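Local coordinates for protein VIN1 (Oscarella pearsei, PDB 6BFI) that probably links cell adhesions to the cytoskeleton as a vinculin homolog that binds actin filaments and may act in cell-cell adhesion, at residues 1-6 / 771-776; 11-16 / 117-122; 25-30 / 38-43. All coordinates share one frame; numbering follows the deposited sequence.

Contact 1. Residues 1-6 / 771-776; sequences MPVKFH and KILATV
V3, F5, I772 and L773 make a small, buried, wholly apolar contact between the N-terminal loop that leads into helix 8-32 and a helix close to the C-terminus, 763-778. No hydrogen bond crosses it. L773 carries most of the contact: its CD2 touches both loop side chains, 3.7 Å from V3 CG1 and 3.6 Å from F5 CZ. This methyl comes at the edge of the phenyl ring, near its plane, while L773 CG stands 3.8 Å from the same CZ. The preceding residue, I772, offers its CG2 branch to F5 CE2 at 4.1 Å. The F5 side chain gets there through an unusual torsion: CG nearly eclipses the backbone N (chi1 14°). The V3 carbonyl O lies over one face of the same ring, toward its rim.

Since helix 8-32 starts the N-terminal helical bundle and helix 763-778 belongs to the C-terminal one, the contact is consistent with the head-to-tail packing of closed, autoinhibited vinculins. M795, on helix 786-817, touches both V3 and L773 from the tail side. With an alanine at L773, V3 CG1 and F5 CZ would probably both lose their shared partner, leaving a gap at the helix surface and the phenyl ring freer to turn.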
ATOM      1  N   MET A   1      26.001   9.815 -15.982  1.00107.47           N
ATOM      2  CA  MET A   1      25.907   8.987 -14.784  1.00105.74           C
ATOM      3  C   MET A   1      25.446   9.817 -13.590  1.00 99.33           C
ATOM      4  O   MET A   1      26.255  10.483 -12.941  1.00101.31           O
ATOM      5  CB  MET A   1      27.251   8.322 -14.489  1.00111.42           C
ATOM      6  CG  MET A   1      27.778   7.473 -15.633  1.00118.95           C
ATOM      7  SD  MET A   1      29.547   7.702 -15.894  1.00123.07           S
ATOM      8  CE  MET A   1      29.612   9.468 -16.185  1.00121.58           C
ATOM      9  N   PRO A   2      24.148   9.778 -13.304  1.00 91.59           N
ATOM     10  CA  PRO A   2      23.602  10.603 -12.221  1.00 82.23           C
ATOM     11  C   PRO A   2      24.067  10.131 -10.853  1.00 73.14           C
ATOM     12  O   PRO A   2      24.504   8.993 -10.666  1.00 75.17           O
ATOM     13  CB  PRO A   2      22.084  10.434 -12.373  1.00 83.15           C
ATOM     14  CG  PRO A   2      21.881   9.889 -13.756  1.00 88.06           C
ATOM     15  CD  PRO A   2      23.093   9.059 -14.035  1.00 94.15           C
ATOM     16  N   VAL A   3      23.963  11.040  -9.882  1.00 66.05           N
ATOM     17  CA  VAL A   3      24.308  10.707  -8.506  1.00 59.28           C
ATOM     18  C   VAL A   3      23.314   9.683  -7.972  1.00 58.63           C
ATOM     19  O   VAL A   3      22.124   9.698  -8.319  1.00 57.34           O
ATOM     20  CB  VAL A   3      24.340  11.978  -7.636  1.00 54.20           C
ATOM     21  CG1 VAL A   3      22.983  12.673  -7.631  1.00 51.08           C
ATOM     22  CG2 VAL A   3      24.795  11.651  -6.219  1.00 51.28           C
ATOM     23  N   LYS A   4      23.804   8.770  -7.136  1.00 58.54           N
ATOM     24  CA  LYS A   4      23.002   7.674  -6.616  1.00 57.21           C
ATOM     25  C   LYS A   4      22.984   7.703  -5.094  1.00 53.00           C
ATOM     26  O   LYS A   4      23.958   8.100  -4.448  1.00 52.32           O
ATOM     27  CB  LYS A   4      23.540   6.319  -7.100  1.00 57.03           C
ATOM     28  CG  LYS A   4      23.524   6.136  -8.610  1.00 57.43           C
ATOM     29  CD  LYS A   4      22.106   6.120  -9.149  1.00 57.98           C
ATOM     30  CE  LYS A   4      22.089   5.886 -10.650  1.00 64.10           C
ATOM     31  NZ  LYS A   4      20.698   5.767 -11.173  1.00 67.31           N
ATOM     32  N   PHE A   5      21.849   7.273  -4.523  1.00 53.15           N
ATOM     33  CA  PHE A   5      21.727   7.126  -3.077  1.00 55.90           C
ATOM     34  C   PHE A   5      20.802   5.972  -2.710  1.00 58.70           C
ATOM     35  O   PHE A   5      20.106   6.037  -1.691  1.00 62.11           O
ATOM     36  CB  PHE A   5      21.231   8.420  -2.414  1.00 57.48           C
ATOM     37  CG  PHE A   5      20.672   9.425  -3.378  1.00 53.89           C
ATOM     38  CD1 PHE A   5      19.438   9.222  -3.979  1.00 54.67           C
ATOM     39  CD2 PHE A   5      21.375  10.580  -3.676  1.00 51.33           C
ATOM     40  CE1 PHE A   5      18.920  10.152  -4.865  1.00 55.38           C
ATOM     41  CE2 PHE A   5      20.865  11.513  -4.559  1.00 52.30           C
ATOM     42  CZ  PHE A   5      19.636  11.300  -5.155  1.00 55.28           C
ATOM     43  N   HIS A   6      20.783   4.915  -3.523  1.00 61.93           N
ATOM     44  CA  HIS A   6      19.971   3.732  -3.263  1.00 62.36           C
ATOM     45  C   HIS A   6      20.587   2.813  -2.218  1.00 57.97           C
ATOM     46  O   HIS A   6      20.008   1.762  -1.922  1.00 59.58           O
ATOM     47  CB  HIS A   6      19.747   2.953  -4.564  1.00 63.87           C
ATOM     48  CG  HIS A   6      21.016   2.557  -5.255  1.00 67.35           C
ATOM     49  ND1 HIS A   6      21.513   1.272  -5.220  1.00 66.86           N
ATOM     50  CD2 HIS A   6      21.890   3.279  -5.995  1.00 68.43           C
ATOM     51  CE1 HIS A   6      22.637   1.218  -5.912  1.00 68.48           C
ATOM     52  NE2 HIS A   6      22.888   2.423  -6.392  1.00 71.53           N
ATOM     53  N   LYS A 771      18.274  17.740  -0.269  1.00 44.23           N
ATOM     54  CA  LYS A 771      19.440  18.584  -0.028  1.00 45.96           C
ATOM     55  C   LYS A 771      20.582  18.229  -0.970  1.00 52.60           C
ATOM     56  O   LYS A 771      21.232  19.120  -1.534  1.00 56.87           O
ATOM     57  CB  LYS A 771      19.884  18.466   1.430  1.00 52.35           C
ATOM     58  CG  LYS A 771      18.881  19.035   2.419  1.00 58.85           C
ATOM     59  CD  LYS A 771      19.436  19.035   3.831  1.00 63.31           C
ATOM     60  CE  LYS A 771      19.716  17.626   4.315  1.00 60.54           C
ATOM     61  NZ  LYS A 771      20.255  17.629   5.702  1.00 61.04           N
ATOM     62  N   ILE A 772      20.833  16.932  -1.169  1.00 49.33           N
ATOM     63  CA  ILE A 772      21.916  16.527  -2.066  1.00 50.91           C
ATOM     64  C   ILE A 772      21.644  17.012  -3.487  1.00 49.61           C
ATOM     65  O   ILE A 772      22.513  17.607  -4.138  1.00 51.46           O
ATOM     66  CB  ILE A 772      22.113  15.001  -2.015  1.00 52.76           C
ATOM     67  CG1 ILE A 772      22.566  14.569  -0.618  1.00 59.79           C
ATOM     68  CG2 ILE A 772      23.116  14.559  -3.068  1.00 51.74           C
ATOM     69  CD1 ILE A 772      22.723  13.073  -0.459  1.00 64.64           C
ATOM     70  N   LEU A 773      20.429  16.776  -3.985  1.00 48.08           N
ATOM     71  CA  LEU A 773      20.119  17.097  -5.374  1.00 48.72           C
ATOM     72  C   LEU A 773      20.065  18.598  -5.609  1.00 69.11           C
ATOM     73  O   LEU A 773      20.416  19.065  -6.700  1.00 73.61           O
ATOM     74  CB  LEU A 773      18.799  16.442  -5.779  1.00 47.20           C
ATOM     75  CG  LEU A 773      18.815  14.909  -5.833  1.00 53.23           C
ATOM     76  CD1 LEU A 773      17.413  14.352  -6.059  1.00 52.84           C
ATOM     77  CD2 LEU A 773      19.773  14.414  -6.899  1.00 49.68           C
ATOM     78  N   ALA A 774      19.623  19.370  -4.612  1.00 61.05           N
ATOM     79  CA  ALA A 774      19.670  20.821  -4.732  1.00 54.54           C
ATOM     80  C   ALA A 774      21.106  21.326  -4.723  1.00 51.20           C
ATOM     81  O   ALA A 774      21.440  22.276  -5.441  1.00 52.79           O
ATOM     82  CB  ALA A 774      18.868  21.468  -3.606  1.00 55.01           C
ATOM     83  N   THR A 775      21.972  20.708  -3.912  1.00 51.59           N
ATOM     84  CA  THR A 775      23.383  21.084  -3.936  1.00 60.73           C
ATOM     85  C   THR A 775      24.013  20.763  -5.286  1.00 61.13           C
ATOM     86  O   THR A 775      24.861  21.517  -5.779  1.00 63.97           O
ATOM     87  CB  THR A 775      24.139  20.382  -2.807  1.00 63.35           C
ATOM     88  OG1 THR A 775      23.542  20.719  -1.550  1.00 64.39           O
ATOM     89  CG2 THR A 775      25.601  20.809  -2.794  1.00 57.01           C
ATOM     90  N   VAL A 776      23.603  19.654  -5.907  1.00 59.01           N
ATOM     91  CA  VAL A 776      24.121  19.309  -7.228  1.00 59.65           C
ATOM     92  C   VAL A 776      23.604  20.284  -8.278  1.00 61.64           C
ATOM     93  O   VAL A 776      24.352  20.720  -9.163  1.00 64.70           O
ATOM     94  CB  VAL A 776      23.764  17.850  -7.576  1.00 57.17           C
ATOM     95  CG1 VAL A 776      24.175  17.522  -9.004  1.00 59.27           C
ATOM     96  CG2 VAL A 776      24.435  16.903  -6.605  1.00 56.80           C
TER

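Contact 2. Residues 11-16 / 117-122; sequences ESVIDP and NGMSDL
I14 and V13, neighbours on helix 8-32, meet helix 102-145 in different ways. I14 does so end-on: its chain is extended, with CG1 anti to the carbonyl carbon (chi1 -67°), and the terminal CD1 presses against the backbone side of S120, 3.7 Å from S120 CB and equally close to its CA. V13 meets M119 instead, and these two side chains cross at a slant. The contact is methyl to methyl, V13 CG1 to M119 CE at 4.0 Å, made possible by the bend of the methionine chain at chi3 (126°), which brings CE to the valine. L54 touches both V13 and M119, so the pair packs where helices 8-32, 41-59 and 102-145 of the N-terminal bundle come together. I14 also packs on I772 of helix 763-778, putting this isoleucine at the seam between that bundle and the tail.

The small serine side chain probably allows CD1 to come this close to the helix backbone. Its hydroxyl takes no part in the apolar contact: S120 OG is hydrogen-bonded to K4 N of the N-terminal loop. With this polar atom provided for, what joins the two helices here is apolar packing, with no hydrogen bond or charge pair between them.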
ATOM      1  N   GLU A  11      24.480   7.036   0.534  1.00 62.22           N
ATOM      2  CA  GLU A  11      23.967   8.186   1.271  1.00 61.37           C
ATOM      3  C   GLU A  11      24.909   8.584   2.400  1.00 61.67           C
ATOM      4  O   GLU A  11      25.176   9.776   2.609  1.00 57.49           O
ATOM      5  CB  GLU A  11      22.573   7.870   1.813  1.00 62.73           C
ATOM      6  CG  GLU A  11      22.099   8.806   2.913  1.00 65.99           C
ATOM      7  CD  GLU A  11      20.755   8.395   3.485  1.00 69.59           C
ATOM      8  OE1 GLU A  11      19.937   7.816   2.737  1.00 67.27           O
ATOM      9  OE2 GLU A  11      20.519   8.648   4.685  1.00 72.84           O
ATOM     10  N   SER A  12      25.440   7.595   3.121  1.00 66.51           N
ATOM     11  CA  SER A  12      26.294   7.877   4.270  1.00 66.88           C
ATOM     12  C   SER A  12      27.541   8.651   3.869  1.00 64.08           C
ATOM     13  O   SER A  12      27.994   9.532   4.608  1.00 57.05           O
ATOM     14  CB  SER A  12      26.670   6.574   4.973  1.00 65.79           C
ATOM     15  OG  SER A  12      27.539   6.815   6.065  1.00 70.27           O
ATOM     16  N   VAL A  13      28.106   8.342   2.708  1.00 57.48           N
ATOM     17  CA  VAL A  13      29.309   9.025   2.229  1.00 59.86           C
ATOM     18  C   VAL A  13      28.981  10.349   1.552  1.00 60.61           C
ATOM     19  O   VAL A  13      29.609  11.372   1.821  1.00 61.83           O
ATOM     20  CB  VAL A  13      30.111   8.093   1.291  1.00 64.34           C
ATOM     21  CG1 VAL A  13      31.141   8.889   0.503  1.00 53.98           C
ATOM     22  CG2 VAL A  13      30.777   6.971   2.077  1.00 61.38           C
ATOM     23  N   ILE A  14      27.994  10.351   0.664  1.00 58.38           N
ATOM     24  CA  ILE A  14      27.738  11.508  -0.184  1.00 57.78           C
ATOM     25  C   ILE A  14      27.057  12.640   0.585  1.00 60.55           C
ATOM     26  O   ILE A  14      27.286  13.821   0.288  1.00 59.55           O
ATOM     27  CB  ILE A  14      26.917  11.078  -1.418  1.00 57.69           C
ATOM     28  CG1 ILE A  14      27.766  10.161  -2.305  1.00 65.93           C
ATOM     29  CG2 ILE A  14      26.419  12.279  -2.209  1.00 54.41           C
ATOM     30  CD1 ILE A  14      27.077   9.731  -3.576  1.00 69.24           C
ATOM     31  N   ASP A  15      26.229  12.318   1.582  1.00 60.44           N
ATOM     32  CA  ASP A  15      25.500  13.361   2.303  1.00 68.78           C
ATOM     33  C   ASP A  15      26.423  14.397   2.941  1.00 61.77           C
ATOM     34  O   ASP A  15      26.274  15.598   2.643  1.00 57.53           O
ATOM     35  CB  ASP A  15      24.557  12.707   3.321  1.00 81.34           C
ATOM     36  CG  ASP A  15      23.773  13.722   4.123  1.00 88.20           C
ATOM     37  OD1 ASP A  15      22.786  14.270   3.589  1.00 95.59           O
ATOM     38  OD2 ASP A  15      24.141  13.969   5.291  1.00 92.33           O
ATOM     39  N   PRO A  16      27.393  14.028   3.792  1.00 58.87           N
ATOM     40  CA  PRO A  16      28.226  15.071   4.414  1.00 56.80           C
ATOM     41  C   PRO A  16      29.102  15.819   3.424  1.00 59.50           C
ATOM     42  O   PRO A  16      29.331  17.021   3.608  1.00 61.72           O
ATOM     43  CB  PRO A  16      29.066  14.291   5.436  1.00 57.35           C
ATOM     44  CG  PRO A  16      29.133  12.915   4.884  1.00 58.35           C
ATOM     45  CD  PRO A  16      27.804  12.679   4.229  1.00 56.90           C
ATOM     46  N   ASN A 117      29.339  13.911  -7.917  1.00 62.07           N
ATOM     47  CA  ASN A 117      29.109  12.918  -8.962  1.00 64.14           C
ATOM     48  C   ASN A 117      30.243  11.901  -9.015  1.00 64.67           C
ATOM     49  O   ASN A 117      30.007  10.702  -9.212  1.00 71.04           O
ATOM     50  CB  ASN A 117      28.940  13.609 -10.316  1.00 68.53           C
ATOM     51  CG  ASN A 117      27.645  14.394 -10.414  1.00 69.36           C
ATOM     52  OD1 ASN A 117      26.672  14.099  -9.718  1.00 71.81           O
ATOM     53  ND2 ASN A 117      27.623  15.394 -11.286  1.00 66.64           N
ATOM     54  N   GLY A 118      31.480  12.361  -8.817  1.00 64.53           N
ATOM     55  CA  GLY A 118      32.623  11.464  -8.886  1.00 63.77           C
ATOM     56  C   GLY A 118      32.643  10.442  -7.768  1.00 61.83           C
ATOM     57  O   GLY A 118      32.913   9.260  -8.004  1.00 61.55           O
ATOM     58  N   MET A 119      32.375  10.877  -6.534  1.00 60.78           N
ATOM     59  CA  MET A 119      32.239   9.921  -5.439  1.00 64.57           C
ATOM     60  C   MET A 119      31.110   8.939  -5.716  1.00 63.38           C
ATOM     61  O   MET A 119      31.257   7.727  -5.490  1.00 65.17           O
ATOM     62  CB  MET A 119      32.000  10.653  -4.118  1.00 67.56           C
ATOM     63  CG  MET A 119      33.260  11.227  -3.487  1.00 76.35           C
ATOM     64  SD  MET A 119      32.919  12.197  -2.004  1.00 80.02           S
ATOM     65  CE  MET A 119      33.995  11.398  -0.815  1.00 87.12           C
ATOM     66  N   SER A 120      29.982   9.443  -6.229  1.00 58.90           N
ATOM     67  CA  SER A 120      28.870   8.564  -6.574  1.00 62.88           C
ATOM     68  C   SER A 120      29.308   7.467  -7.537  1.00 65.88           C
ATOM     69  O   SER A 120      29.031   6.284  -7.313  1.00 66.90           O
ATOM     70  CB  SER A 120      27.722   9.369  -7.177  1.00 63.47           C
ATOM     71  OG  SER A 120      26.720   8.498  -7.674  1.00 54.76           O
ATOM     72  N   ASP A 121      29.996   7.840  -8.620  1.00 67.56           N
ATOM     73  CA  ASP A 121      30.436   6.837  -9.586  1.00 73.75           C
ATOM     74  C   ASP A 121      31.454   5.885  -8.970  1.00 72.14           C
ATOM     75  O   ASP A 121      31.423   4.674  -9.236  1.00 75.86           O
ATOM     76  CB  ASP A 121      31.019   7.519 -10.824  1.00 79.68           C
ATOM     77  CG  ASP A 121      30.006   8.388 -11.541  1.00 80.29           C
ATOM     78  OD1 ASP A 121      28.795   8.107 -11.431  1.00 82.85           O
ATOM     79  OD2 ASP A 121      30.423   9.350 -12.219  1.00 85.70           O
ATOM     80  N   LEU A 122      32.359   6.417  -8.142  1.00 67.38           N
ATOM     81  CA  LEU A 122      33.366   5.586  -7.489  1.00 66.63           C
ATOM     82  C   LEU A 122      32.719   4.471  -6.680  1.00 66.80           C
ATOM     83  O   LEU A 122      33.126   3.306  -6.772  1.00 68.60           O
ATOM     84  CB  LEU A 122      34.256   6.448  -6.594  1.00 66.17           C
ATOM     85  CG  LEU A 122      35.715   6.580  -7.022  1.00 68.98           C
ATOM     86  CD1 LEU A 122      36.532   7.247  -5.929  1.00 72.15           C
ATOM     87  CD2 LEU A 122      36.284   5.217  -7.363  1.00 68.28           C
TER

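Contact 3. Residues 25-30 / 38-43; sequences VLFHEQ and EDLTPL
F27 is the centre of this contact, pointing from helix 8-32 at the short connection that turns back into helix 41-59. The inner part is close-packed. L40 puts its CD2 methyl 3.6 Å from F27 CB, at the root of the side chain, and the buried leucine also touches L24, one turn before F27 on helix 8-32, and L95 of helix 68-97. L43 adds a looser touch further along, its CD2 lying 4.3 Å from F27 CD2 at the ring edge, near the ring plane.

The outer part belongs to E38, and it is more exposed. Its aliphatic stem does the packing: E38 CG sits 3.5 Å from F27 CE1 and as near to CD1. A bend at chi2 (-63°) then folds the carboxylate back over one face of the phenyl, so that OE2 hangs above the rim, 3.7 Å from F27 CZ. The carboxylate and ring planes are 59° apart, so the two groups do not stack, and a negative oxygen over a pi face is likely to be an indifferent partner at best. F27 and E38 both touch a crystal neighbour too, which may influence how this side is arranged.

At the start of helix 41-59, D39 OD1 accepts T41 OG1 on the syn side at 3.0 Å and, weakly, T41 N as a capping bond. Packing of a phenylalanine of the first helix on residues leading into the second is what closes this alpha-alpha hairpin, the first of the N-terminal helical bundle of this vinculin-family protein.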
ATOM      1  N   VAL A  25      29.755  26.836  -1.464  1.00 66.41           N
ATOM      2  CA  VAL A  25      28.991  27.773  -2.286  1.00 64.94           C
ATOM      3  C   VAL A  25      28.409  28.891  -1.426  1.00 63.95           C
ATOM      4  O   VAL A  25      28.438  30.070  -1.808  1.00 68.78           O
ATOM      5  CB  VAL A  25      27.896  27.024  -3.068  1.00 64.06           C
ATOM      6  CG1 VAL A  25      27.032  28.006  -3.846  1.00 64.25           C
ATOM      7  CG2 VAL A  25      28.522  26.002  -4.004  1.00 66.22           C
ATOM      8  N   LEU A  26      27.885  28.542  -0.246  1.00 61.75           N
ATOM      9  CA  LEU A  26      27.295  29.547   0.633  1.00 62.70           C
ATOM     10  C   LEU A  26      28.331  30.571   1.085  1.00 64.13           C
ATOM     11  O   LEU A  26      28.035  31.767   1.168  1.00 62.99           O
ATOM     12  CB  LEU A  26      26.648  28.873   1.843  1.00 63.59           C
ATOM     13  CG  LEU A  26      25.468  27.923   1.614  1.00 64.52           C
ATOM     14  CD1 LEU A  26      25.071  27.242   2.919  1.00 63.63           C
ATOM     15  CD2 LEU A  26      24.285  28.660   1.015  1.00 63.92           C
ATOM     16  N   PHE A  27      29.549  30.118   1.394  1.00 64.11           N
ATOM     17  CA  PHE A  27      30.615  31.044   1.766  1.00 60.64           C
ATOM     18  C   PHE A  27      31.015  31.923   0.590  1.00 64.88           C
ATOM     19  O   PHE A  27      31.234  33.132   0.756  1.00 65.31           O
ATOM     20  CB  PHE A  27      31.829  30.272   2.280  1.00 61.99           C
ATOM     21  CG  PHE A  27      31.776  29.954   3.745  1.00 61.32           C
ATOM     22  CD1 PHE A  27      31.414  30.919   4.668  1.00 61.41           C
ATOM     23  CD2 PHE A  27      32.095  28.685   4.200  1.00 56.73           C
ATOM     24  CE1 PHE A  27      31.371  30.623   6.020  1.00 61.94           C
ATOM     25  CE2 PHE A  27      32.051  28.383   5.549  1.00 56.52           C
ATOM     26  CZ  PHE A  27      31.689  29.351   6.458  1.00 59.04           C
ATOM     27  N   HIS A  28      31.130  31.333  -0.604  1.00 66.29           N
ATOM     28  CA  HIS A  28      31.488  32.126  -1.775  1.00 67.06           C
ATOM     29  C   HIS A  28      30.466  33.222  -2.034  1.00 67.20           C
ATOM     30  O   HIS A  28      30.831  34.350  -2.379  1.00 67.01           O
ATOM     31  CB  HIS A  28      31.625  31.237  -3.007  1.00 67.40           C
ATOM     32  CG  HIS A  28      31.895  32.002  -4.264  1.00 67.14           C
ATOM     33  ND1 HIS A  28      33.032  32.759  -4.445  1.00 65.50           N
ATOM     34  CD2 HIS A  28      31.166  32.141  -5.398  1.00 69.08           C
ATOM     35  CE1 HIS A  28      32.999  33.322  -5.638  1.00 68.82           C
ATOM     36  NE2 HIS A  28      31.877  32.964  -6.237  1.00 70.92           N
ATOM     37  N   GLU A  29      29.177  32.911  -1.883  1.00 72.75           N
ATOM     38  CA  GLU A  29      28.170  33.954  -2.025  1.00 78.08           C
ATOM     39  C   GLU A  29      28.150  34.897  -0.829  1.00 72.27           C
ATOM     40  O   GLU A  29      27.693  36.037  -0.962  1.00 71.73           O
ATOM     41  CB  GLU A  29      26.789  33.335  -2.240  1.00 88.25           C
ATOM     42  CG  GLU A  29      26.556  32.859  -3.665  1.00 98.82           C
ATOM     43  CD  GLU A  29      25.104  32.967  -4.085  1.00106.58           C
ATOM     44  OE1 GLU A  29      24.573  31.991  -4.657  1.00108.57           O
ATOM     45  OE2 GLU A  29      24.492  34.028  -3.835  1.00112.69           O
ATOM     46  N   GLN A  30      28.641  34.448   0.328  1.00 63.18           N
ATOM     47  CA  GLN A  30      28.740  35.327   1.487  1.00 63.38           C
ATOM     48  C   GLN A  30      29.822  36.380   1.290  1.00 71.85           C
ATOM     49  O   GLN A  30      29.685  37.508   1.776  1.00 76.03           O
ATOM     50  CB  GLN A  30      29.012  34.500   2.743  1.00 57.96           C
ATOM     51  CG  GLN A  30      29.127  35.304   4.026  1.00 61.76           C
ATOM     52  CD  GLN A  30      29.203  34.420   5.254  1.00 64.50           C
ATOM     53  OE1 GLN A  30      28.446  33.456   5.388  1.00 63.23           O
ATOM     54  NE2 GLN A  30      30.125  34.737   6.158  1.00 65.18           N
ATOM     55  N   GLU A  38      35.708  34.778   3.773  1.00 97.31           N
ATOM     56  CA  GLU A  38      35.991  33.514   4.437  1.00 93.42           C
ATOM     57  C   GLU A  38      37.031  32.739   3.640  1.00 83.89           C
ATOM     58  O   GLU A  38      36.931  32.641   2.412  1.00 79.78           O
ATOM     59  CB  GLU A  38      34.717  32.682   4.594  1.00 95.15           C
ATOM     60  CG  GLU A  38      34.261  32.512   6.033  1.00 97.93           C
ATOM     61  CD  GLU A  38      35.269  31.762   6.881  1.00 98.25           C
ATOM     62  OE1 GLU A  38      36.114  32.417   7.526  1.00100.22           O
ATOM     63  OE2 GLU A  38      35.220  30.512   6.896  1.00 95.94           O
ATOM     64  N   ASP A  39      38.025  32.196   4.339  1.00 81.62           N
ATOM     65  CA  ASP A  39      39.049  31.376   3.704  1.00 80.97           C
ATOM     66  C   ASP A  39      38.522  29.956   3.537  1.00 74.12           C
ATOM     67  O   ASP A  39      38.238  29.272   4.526  1.00 72.41           O
ATOM     68  CB  ASP A  39      40.331  31.388   4.533  1.00 88.21           C
ATOM     69  CG  ASP A  39      41.449  30.589   3.890  1.00 92.55           C
ATOM     70  OD1 ASP A  39      41.458  30.464   2.647  1.00 94.44           O
ATOM     71  OD2 ASP A  39      42.322  30.085   4.630  1.00 93.45           O
ATOM     72  N   LEU A  40      38.393  29.515   2.288  1.00 70.64           N
ATOM     73  CA  LEU A  40      37.821  28.212   1.975  1.00 68.04           C
ATOM     74  C   LEU A  40      38.823  27.072   2.096  1.00 68.68           C
ATOM     75  O   LEU A  40      38.450  25.918   1.853  1.00 68.10           O
ATOM     76  CB  LEU A  40      37.235  28.235   0.562  1.00 65.74           C
ATOM     77  CG  LEU A  40      36.326  29.430   0.272  1.00 62.30           C
ATOM     78  CD1 LEU A  40      35.861  29.433  -1.175  1.00 62.94           C
ATOM     79  CD2 LEU A  40      35.140  29.423   1.218  1.00 62.27           C
ATOM     80  N   THR A  41      40.070  27.360   2.469  1.00 72.03           N
ATOM     81  CA  THR A  41      41.104  26.328   2.499  1.00 73.14           C
ATOM     82  C   THR A  41      40.783  25.165   3.431  1.00 76.11           C
ATOM     83  O   THR A  41      40.965  24.008   3.013  1.00 78.83           O
ATOM     84  CB  THR A  41      42.454  26.967   2.849  1.00 75.71           C
ATOM     85  OG1 THR A  41      42.821  27.904   1.829  1.00 76.28           O
ATOM     86  CG2 THR A  41      43.538  25.903   2.967  1.00 78.01           C
ATOM     87  N   PRO A  42      40.327  25.369   4.675  1.00 79.88           N
ATOM     88  CA  PRO A  42      40.052  24.196   5.529  1.00 80.39           C
ATOM     89  C   PRO A  42      38.964  23.286   4.982  1.00 77.52           C
ATOM     90  O   PRO A  42      39.137  22.058   4.959  1.00 78.60           O
ATOM     91  CB  PRO A  42      39.656  24.832   6.871  1.00 82.66           C
ATOM     92  CG  PRO A  42      39.200  26.207   6.525  1.00 83.21           C
ATOM     93  CD  PRO A  42      40.086  26.631   5.400  1.00 82.84           C
ATOM     94  N   LEU A  43      37.843  23.856   4.535  1.00 75.15           N
ATOM     95  CA  LEU A  43      36.756  23.044   3.997  1.00 72.68           C
ATOM     96  C   LEU A  43      37.203  22.273   2.760  1.00 69.55           C
ATOM     97  O   LEU A  43      36.874  21.088   2.598  1.00 75.13           O
ATOM     98  CB  LEU A  43      35.560  23.940   3.673  1.00 74.31           C
ATOM     99  CG  LEU A  43      34.162  23.438   4.033  1.00 78.29           C
ATOM    100  CD1 LEU A  43      34.107  23.005   5.488  1.00 78.74           C
ATOM    101  CD2 LEU A  43      33.133  24.525   3.761  1.00 80.14           C
TER

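Overall arrangement
Contacts 1 and 2 form one continuous patch, their centres 8 Å apart. K4 N lies 3.0 Å from S120 OG, a probable hydrogen bond, and K4 O lies 3.6 Å from I14 CD1, so the N-terminal loop is wedged among helix 8-32, helix 102-145 and the tail helix 763-778. Contact 3 sits further along helix 8-32, its centre about 21 Å from the centres of both others, with nearest atoms about 6 Å from contact 1 and 8 Å from contact 2. That helix thus carries internal bundle packing in contacts 2 and 3, while contact 1 joins the N-terminal loop to a helix of the C-terminal bundle, 765 residues apart at the closest ends of the segments.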